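Catalase (Corynebacterium glutamicum, PDB 4B7H) breaks down hydrogen peroxide to water and oxygen as a tetrameric haem catalase that also carries bound NADPH and is inhibited by nitric oxide. Local coordinates at residues E2-D11 and N313-Q322; G198-Q206 and Y254-A262. All coordinates share one frame; numbering follows the deposited sequence.

Interaction 1: E2-D11 and N313-Q322; sequences EKSAADQIVD and NRNPRNFFAQ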
# COMPACT_ATOMS: atom_id res chain seq x y z
N GLU A 2 -9.75 -13.70 -37.40
CA GLU A 2 -8.32 -13.35 -37.34
C GLU A 2 -7.69 -13.83 -36.02
O GLU A 2 -7.88 -13.22 -34.96
CB GLU A 2 -8.05 -11.87 -37.68
CG GLU A 2 -8.70 -11.45 -39.00
CD GLU A 2 -8.45 -9.99 -39.39
OE1 GLU A 2 -9.00 -9.09 -38.73
OE2 GLU A 2 -7.71 -9.76 -40.37
N LYS A 3 -6.97 -14.94 -36.11
CA LYS A 3 -6.28 -15.54 -34.97
C LYS A 3 -4.96 -14.82 -34.72
O LYS A 3 -4.40 -14.21 -35.62
CB LYS A 3 -5.96 -17.01 -35.24
CG LYS A 3 -7.13 -17.83 -35.73
CD LYS A 3 -6.74 -18.63 -36.97
CE LYS A 3 -7.38 -18.05 -38.23
NZ LYS A 3 -7.01 -16.62 -38.44
N SER A 4 -4.47 -14.92 -33.49
CA SER A 4 -3.16 -14.38 -33.16
C SER A 4 -2.43 -15.38 -32.28
O SER A 4 -3.06 -16.03 -31.44
CB SER A 4 -3.29 -13.07 -32.40
OG SER A 4 -2.01 -12.64 -31.96
N ALA A 5 -1.12 -15.47 -32.44
CA ALA A 5 -0.31 -16.29 -31.54
C ALA A 5 -0.40 -15.78 -30.10
O ALA A 5 -0.10 -16.50 -29.15
CB ALA A 5 1.14 -16.34 -31.99
N ALA A 6 -0.84 -14.53 -29.94
CA ALA A 6 -0.98 -13.94 -28.62
C ALA A 6 -2.31 -14.25 -27.94
O ALA A 6 -2.52 -13.84 -26.79
CB ALA A 6 -0.75 -12.43 -28.69
N ASP A 7 -3.21 -14.96 -28.62
CA ASP A 7 -4.53 -15.27 -28.07
C ASP A 7 -4.47 -15.98 -26.71
O ASP A 7 -5.23 -15.64 -25.80
CB ASP A 7 -5.36 -16.11 -29.06
CG ASP A 7 -5.83 -15.30 -30.26
OD1 ASP A 7 -5.79 -14.05 -30.18
OD2 ASP A 7 -6.26 -15.90 -31.27
N GLN A 8 -3.57 -16.95 -26.59
CA GLN A 8 -3.30 -17.64 -25.33
C GLN A 8 -3.11 -16.65 -24.20
O GLN A 8 -3.76 -16.74 -23.15
CB GLN A 8 -2.06 -18.53 -25.47
CG GLN A 8 -0.84 -17.83 -26.11
CD GLN A 8 0.37 -18.74 -26.28
OE1 GLN A 8 0.99 -18.77 -27.34
NE2 GLN A 8 0.71 -19.47 -25.23
N ILE A 9 -2.23 -15.69 -24.42
CA ILE A 9 -1.87 -14.71 -23.41
C ILE A 9 -3.05 -13.79 -23.08
O ILE A 9 -3.40 -13.60 -21.91
CB ILE A 9 -0.67 -13.85 -23.87
CG1 ILE A 9 0.54 -14.74 -24.19
CG2 ILE A 9 -0.31 -12.81 -22.82
CD1 ILE A 9 0.90 -15.67 -23.09
N VAL A 10 -3.68 -13.23 -24.11
CA VAL A 10 -4.71 -12.22 -23.87
C VAL A 10 -6.03 -12.78 -23.34
O VAL A 10 -6.85 -12.03 -22.83
CB VAL A 10 -4.97 -11.30 -25.09
CG1 VAL A 10 -3.69 -10.59 -25.52
CG2 VAL A 10 -5.57 -12.09 -26.25
N ASP A 11 -6.22 -14.09 -23.44
CA ASP A 11 -7.42 -14.70 -22.88
C ASP A 11 -7.28 -15.04 -21.39
O ASP A 11 -8.28 -15.28 -20.72
CB ASP A 11 -7.81 -15.95 -23.68
CG ASP A 11 -8.45 -15.62 -25.02
OD1 ASP A 11 -8.76 -14.44 -25.27
OD2 ASP A 11 -8.65 -16.56 -25.81
N ASN A 313 -1.35 -7.62 -34.25
CA ASN A 313 -2.62 -8.12 -34.79
C ASN A 313 -3.71 -8.41 -33.75
O ASN A 313 -4.70 -9.05 -34.07
CB ASN A 313 -2.38 -9.35 -35.68
CG ASN A 313 -1.80 -10.54 -34.92
OD1 ASN A 313 -1.64 -10.50 -33.70
ND2 ASN A 313 -1.48 -11.60 -35.66
N ARG A 314 -3.53 -7.94 -32.52
CA ARG A 314 -4.52 -8.19 -31.49
C ARG A 314 -4.60 -7.02 -30.53
O ARG A 314 -3.60 -6.63 -29.92
CB ARG A 314 -4.16 -9.48 -30.73
CG ARG A 314 -4.98 -9.72 -29.45
CD ARG A 314 -6.46 -10.06 -29.74
NE ARG A 314 -6.55 -11.29 -30.52
CZ ARG A 314 -6.99 -11.37 -31.77
NH1 ARG A 314 -7.44 -10.29 -32.39
NH2 ARG A 314 -7.00 -12.55 -32.39
N ASN A 315 -5.79 -6.44 -30.40
CA ASN A 315 -6.04 -5.42 -29.40
C ASN A 315 -6.16 -6.08 -28.03
O ASN A 315 -6.54 -7.25 -27.93
CB ASN A 315 -7.33 -4.66 -29.71
CG ASN A 315 -7.15 -3.57 -30.75
OD1 ASN A 315 -8.02 -3.34 -31.60
ND2 ASN A 315 -6.02 -2.88 -30.69
N PRO A 316 -5.84 -5.33 -26.96
CA PRO A 316 -6.10 -5.92 -25.63
C PRO A 316 -7.59 -6.23 -25.42
O PRO A 316 -8.45 -5.60 -26.04
CB PRO A 316 -5.67 -4.80 -24.67
CG PRO A 316 -5.75 -3.54 -25.46
CD PRO A 316 -5.41 -3.93 -26.88
N ARG A 317 -7.88 -7.20 -24.56
CA ARG A 317 -9.26 -7.48 -24.15
C ARG A 317 -9.72 -6.45 -23.12
O ARG A 317 -10.88 -6.05 -23.12
CB ARG A 317 -9.37 -8.87 -23.53
CG ARG A 317 -8.77 -10.00 -24.33
CD ARG A 317 -9.58 -10.34 -25.55
NE ARG A 317 -9.19 -11.63 -26.12
CZ ARG A 317 -9.25 -11.91 -27.42
NH1 ARG A 317 -9.68 -11.00 -28.28
NH2 ARG A 317 -8.87 -13.11 -27.86
N ASN A 318 -8.81 -6.04 -22.23
CA ASN A 318 -9.13 -5.08 -21.18
C ASN A 318 -7.89 -4.20 -20.98
O ASN A 318 -6.83 -4.71 -20.61
CB ASN A 318 -9.54 -5.79 -19.88
CG ASN A 318 -9.85 -4.81 -18.74
OD1 ASN A 318 -8.98 -4.07 -18.29
ND2 ASN A 318 -11.09 -4.83 -18.25
N PHE A 319 -8.04 -2.91 -21.26
CA PHE A 319 -6.94 -1.96 -21.29
C PHE A 319 -6.22 -1.87 -19.94
O PHE A 319 -5.00 -1.97 -19.88
CB PHE A 319 -7.47 -0.59 -21.72
CG PHE A 319 -6.42 0.47 -21.83
CD1 PHE A 319 -6.06 1.24 -20.74
CD2 PHE A 319 -5.78 0.69 -23.04
CE1 PHE A 319 -5.09 2.22 -20.84
CE2 PHE A 319 -4.80 1.67 -23.16
CZ PHE A 319 -4.45 2.43 -22.06
N PHE A 320 -6.96 -1.66 -18.86
CA PHE A 320 -6.33 -1.53 -17.55
C PHE A 320 -5.61 -2.82 -17.17
O PHE A 320 -4.45 -2.79 -16.75
CB PHE A 320 -7.36 -1.16 -16.48
CG PHE A 320 -6.78 -1.06 -15.10
CD1 PHE A 320 -6.27 0.15 -14.64
CD2 PHE A 320 -6.72 -2.17 -14.26
CE1 PHE A 320 -5.73 0.26 -13.36
CE2 PHE A 320 -6.18 -2.07 -12.98
CZ PHE A 320 -5.68 -0.85 -12.54
N ALA A 321 -6.30 -3.95 -17.31
CA ALA A 321 -5.75 -5.20 -16.81
C ALA A 321 -4.50 -5.64 -17.56
O ALA A 321 -3.62 -6.27 -16.97
CB ALA A 321 -6.80 -6.30 -16.84
N GLN A 322 -4.44 -5.34 -18.86
CA GLN A 322 -3.41 -5.88 -19.74
C GLN A 322 -2.37 -4.88 -20.23
O GLN A 322 -1.28 -5.28 -20.63
CB GLN A 322 -4.06 -6.58 -20.93
CG GLN A 322 -4.89 -7.78 -20.50
CD GLN A 322 -5.66 -8.38 -21.65
OE1 GLN A 322 -6.24 -7.67 -22.46
NE2 GLN A 322 -5.68 -9.70 -21.71
O HOH W 1 -4.40 -11.66 -20.06

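Interaction 2: G198-Q206 and Y254-A262; sequences GTPKTSRHQ and YQREDLYNA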
# COMPACT_ATOMS: atom_id res chain seq x y z
N GLY A 198 10.07 14.63 -33.16
CA GLY A 198 9.47 14.94 -31.87
C GLY A 198 7.95 14.82 -31.90
O GLY A 198 7.33 14.71 -30.84
N THR A 199 7.37 14.85 -33.09
CA THR A 199 5.92 14.79 -33.24
C THR A 199 5.45 13.80 -34.31
O THR A 199 4.83 14.20 -35.30
CB THR A 199 5.31 16.19 -33.52
OG1 THR A 199 5.97 16.79 -34.65
CG2 THR A 199 5.48 17.11 -32.32
N PRO A 200 5.71 12.50 -34.11
CA PRO A 200 5.20 11.50 -35.06
C PRO A 200 3.67 11.49 -35.02
O PRO A 200 3.10 11.67 -33.94
CB PRO A 200 5.75 10.17 -34.52
CG PRO A 200 6.63 10.51 -33.35
CD PRO A 200 6.25 11.87 -32.89
N LYS A 201 3.02 11.25 -36.15
CA LYS A 201 1.56 11.31 -36.17
C LYS A 201 0.92 10.18 -35.36
O LYS A 201 -0.08 10.40 -34.66
CB LYS A 201 1.01 11.29 -37.60
CG LYS A 201 1.36 12.52 -38.40
CD LYS A 201 0.64 12.54 -39.74
CE LYS A 201 1.04 13.76 -40.55
NZ LYS A 201 0.21 13.93 -41.77
N THR A 202 1.48 8.98 -35.47
CA THR A 202 0.90 7.80 -34.83
C THR A 202 1.99 6.94 -34.22
O THR A 202 3.19 7.19 -34.41
CB THR A 202 0.12 6.91 -35.83
OG1 THR A 202 1.05 6.16 -36.61
CG2 THR A 202 -0.78 7.74 -36.76
N SER A 203 1.57 5.90 -33.50
CA SER A 203 2.51 4.90 -33.01
C SER A 203 3.03 4.00 -34.12
O SER A 203 4.09 3.38 -33.97
CB SER A 203 1.85 4.03 -31.96
OG SER A 203 1.46 4.80 -30.85
N ARG A 204 2.27 3.90 -35.21
CA ARG A 204 2.62 3.02 -36.32
C ARG A 204 3.63 3.64 -37.27
O ARG A 204 4.33 2.93 -38.00
CB ARG A 204 1.36 2.64 -37.11
CG ARG A 204 0.25 2.04 -36.24
CD ARG A 204 -1.00 1.72 -37.07
NE ARG A 204 -1.69 2.93 -37.50
CZ ARG A 204 -1.96 3.24 -38.76
NH1 ARG A 204 -1.61 2.44 -39.76
NH2 ARG A 204 -2.60 4.38 -39.02
N HIS A 205 3.70 4.97 -37.26
CA HIS A 205 4.53 5.72 -38.19
C HIS A 205 5.80 6.27 -37.55
O HIS A 205 6.14 7.45 -37.71
CB HIS A 205 3.70 6.85 -38.82
CG HIS A 205 2.59 6.37 -39.70
ND1 HIS A 205 1.33 6.08 -39.22
CD2 HIS A 205 2.57 6.09 -41.02
CE1 HIS A 205 0.57 5.67 -40.22
NE2 HIS A 205 1.30 5.66 -41.33
N GLN A 206 6.49 5.40 -36.82
CA GLN A 206 7.77 5.74 -36.20
C GLN A 206 8.57 4.46 -36.10
O GLN A 206 8.01 3.36 -36.00
CB GLN A 206 7.55 6.31 -34.79
CG GLN A 206 7.01 5.28 -33.81
CD GLN A 206 6.57 5.85 -32.49
OE1 GLN A 206 6.87 7.01 -32.15
NE2 GLN A 206 5.84 5.05 -31.73
N TYR A 254 -5.32 10.64 -29.62
CA TYR A 254 -5.21 10.43 -31.06
C TYR A 254 -4.47 9.15 -31.43
O TYR A 254 -4.91 8.40 -32.31
CB TYR A 254 -4.51 11.63 -31.69
CG TYR A 254 -4.45 11.58 -33.20
CD1 TYR A 254 -5.53 12.01 -33.97
CD2 TYR A 254 -3.31 11.14 -33.85
CE1 TYR A 254 -5.47 11.98 -35.36
CE2 TYR A 254 -3.24 11.10 -35.24
CZ TYR A 254 -4.33 11.52 -35.98
OH TYR A 254 -4.26 11.49 -37.36
N GLN A 255 -3.35 8.89 -30.76
CA GLN A 255 -2.52 7.75 -31.12
C GLN A 255 -3.07 6.45 -30.54
O GLN A 255 -3.00 5.40 -31.20
CB GLN A 255 -1.07 7.98 -30.71
CG GLN A 255 -0.46 9.22 -31.35
CD GLN A 255 1.01 9.36 -31.04
OE1 GLN A 255 1.49 8.91 -30.00
NE2 GLN A 255 1.74 9.99 -31.94
N ARG A 256 -3.59 6.52 -29.32
CA ARG A 256 -4.29 5.39 -28.72
C ARG A 256 -5.43 4.94 -29.64
O ARG A 256 -5.58 3.76 -29.95
CB ARG A 256 -4.83 5.78 -27.34
CG ARG A 256 -5.59 4.68 -26.62
CD ARG A 256 -6.06 5.11 -25.23
NE ARG A 256 -4.94 5.44 -24.35
CZ ARG A 256 -5.05 5.63 -23.03
NH1 ARG A 256 -6.24 5.52 -22.44
NH2 ARG A 256 -3.97 5.91 -22.31
N GLU A 257 -6.24 5.90 -30.08
CA GLU A 257 -7.39 5.59 -30.92
C GLU A 257 -6.94 5.08 -32.28
O GLU A 257 -7.53 4.15 -32.83
CB GLU A 257 -8.28 6.83 -31.05
CG GLU A 257 -9.57 6.57 -31.82
CD GLU A 257 -10.69 7.52 -31.43
OE1 GLU A 257 -10.42 8.53 -30.73
OE2 GLU A 257 -11.84 7.26 -31.82
N ASP A 258 -5.89 5.69 -32.84
CA ASP A 258 -5.39 5.24 -34.13
C ASP A 258 -4.96 3.77 -34.12
O ASP A 258 -5.27 3.02 -35.04
CB ASP A 258 -4.22 6.10 -34.59
CG ASP A 258 -3.49 5.50 -35.78
OD1 ASP A 258 -3.90 5.78 -36.93
OD2 ASP A 258 -2.52 4.74 -35.56
N LEU A 259 -4.23 3.37 -33.08
CA LEU A 259 -3.74 2.00 -33.03
C LEU A 259 -4.89 1.00 -32.84
O LEU A 259 -4.93 -0.04 -33.51
CB LEU A 259 -2.66 1.82 -31.95
CG LEU A 259 -2.07 0.40 -31.85
CD1 LEU A 259 -1.33 0.02 -33.13
CD2 LEU A 259 -1.16 0.28 -30.64
N TYR A 260 -5.84 1.34 -31.96
CA TYR A 260 -7.02 0.51 -31.74
C TYR A 260 -7.77 0.31 -33.05
O TYR A 260 -8.11 -0.81 -33.43
CB TYR A 260 -7.95 1.13 -30.68
CG TYR A 260 -9.37 0.58 -30.72
CD1 TYR A 260 -9.68 -0.63 -30.14
CD2 TYR A 260 -10.40 1.28 -31.35
CE1 TYR A 260 -10.97 -1.16 -30.17
CE2 TYR A 260 -11.69 0.78 -31.41
CZ TYR A 260 -11.97 -0.45 -30.81
OH TYR A 260 -13.25 -0.95 -30.86
N ASN A 261 -8.04 1.42 -33.73
CA ASN A 261 -8.79 1.38 -34.98
C ASN A 261 -8.06 0.61 -36.08
O ASN A 261 -8.68 -0.17 -36.81
CB ASN A 261 -9.11 2.80 -35.47
CG ASN A 261 -10.22 3.46 -34.68
OD1 ASN A 261 -11.06 2.80 -34.08
ND2 ASN A 261 -10.24 4.79 -34.69
N ALA A 262 -6.75 0.80 -36.19
CA ALA A 262 -5.97 0.12 -37.23
C ALA A 262 -6.10 -1.39 -37.06
O ALA A 262 -6.35 -2.13 -38.01
CB ALA A 262 -4.52 0.53 -37.17
O HOH W 2 4.30 8.12 -31.82
O HOH W 3 3.55 6.26 -29.85
O HOH W 4 -1.11 4.93 -33.23

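Interaction 1: E2-D11 and N313-Q322
R314 grips one carboxylate oxygen of D7 with two nitrogens. R314 NE and R314 NH2 both donate to D7 OD1, each at 2.9 Å. The guanidinium and carboxylate planes are 11° apart. NE meets this oxygen nearly along its C-O bond, NH2 on its syn lone pair. The R314 chain leaves with CG anti to the backbone N (chi1 170°), then bends at chi2 and chi3, which turns the NE edge to the aspartate. R314 NH2 also donates to E2 O at 2.8 Å, in the carbonyl plane.

R317 repeats the side-on grip on D11. R317 NE lies 3.0 Å from D11 OD1, and NH2 shares the same oxygen. V10 CG2 rests over one face of this guanidinium, 3.7 Å from R317 NE. D7 OD1 also lies 4.0 Å from R317 NH2, a long, charge-only pair well out of the guanidinium plane. It joins D7, D11, R314 and R317 in a salt-bridge network.

S4 and D7 form a capping box in the turn leading into helix 7-11. S4 N donates to D7 OD2, met from above the carboxylate plane. S4 OG accepts from A6 N and donates to N313 OD1 at 2.8 Å. N313 and R314 both face F77, a classic beta bulge at the end of strand 305-314.

Q322 NE2 donates to V10 O at 2.8 Å. A water links the same nitrogen to I9 O.

Interaction 2: G198-Q206 and Y254-A262
The R204 guanidinium is sandwiched: A262 CB lies 3.6 Å above one face and H205 CE1 3.5 Å above the opposite face, both offset toward the rim. The D258 carboxylate meets the edge of the R204 guanidinium, with the two planes 24° apart. R204 NE donates to D258 OD2 at 2.8 Å and an almost straight 178°. R204 NH2 donates to D258 OD1, also at 2.8 Å, on the syn lone pair. Each oxygen therefore takes one nitrogen in a two-pronged salt bridge. The R204 chain bends at chi3 (-71°), which brings NE and NH2 side-on to the acid. The Y254 ring has K201 O at its edge, 3.3 Å from Y254 CE2.

T202 lays CB and CG2 across the D258 carboxylate, with T202 CB 3.4 Å from D258 OD2. Its OG1 accepts from H205 N, an ST motif, and shares a hydrogen bond with H205 ND1. This holds the imidazole beside R204.

The extended Q255 side chain reaches the loop, and its NE2 gives a weak bond to K201 O. A water accepts from S203 N and donates to both Q255 O and D258 OD2. S203 OG bonds to H74 on strand 73-82.

The loop between helix 187-194 and strand 208-209 is thus fastened to the side of helix 254-264. L259 and S203 pack on F107 of strand 100-108, and Y254 touches V247 of helix 241-250.

The centres of interactions 1 and 2 are about 19 Å apart. They touch directly where N315 and F319 of 313-322 pack on helix 254-264. N315 packs on Y260, and F319 CZ is 3.4 Å from R256 CZ. Along the chain, interaction 2 is nested inside the loop closed by interaction 1. Strand 73-82 borders both: F77 and E79 meet the first, H74 the second. Both also touch the third subunit of the tetramer. The side chains of Q322 and S203 are about 12 Å and 10 Å from a bound haem, and that of P200 is about 10 Å from NADPH.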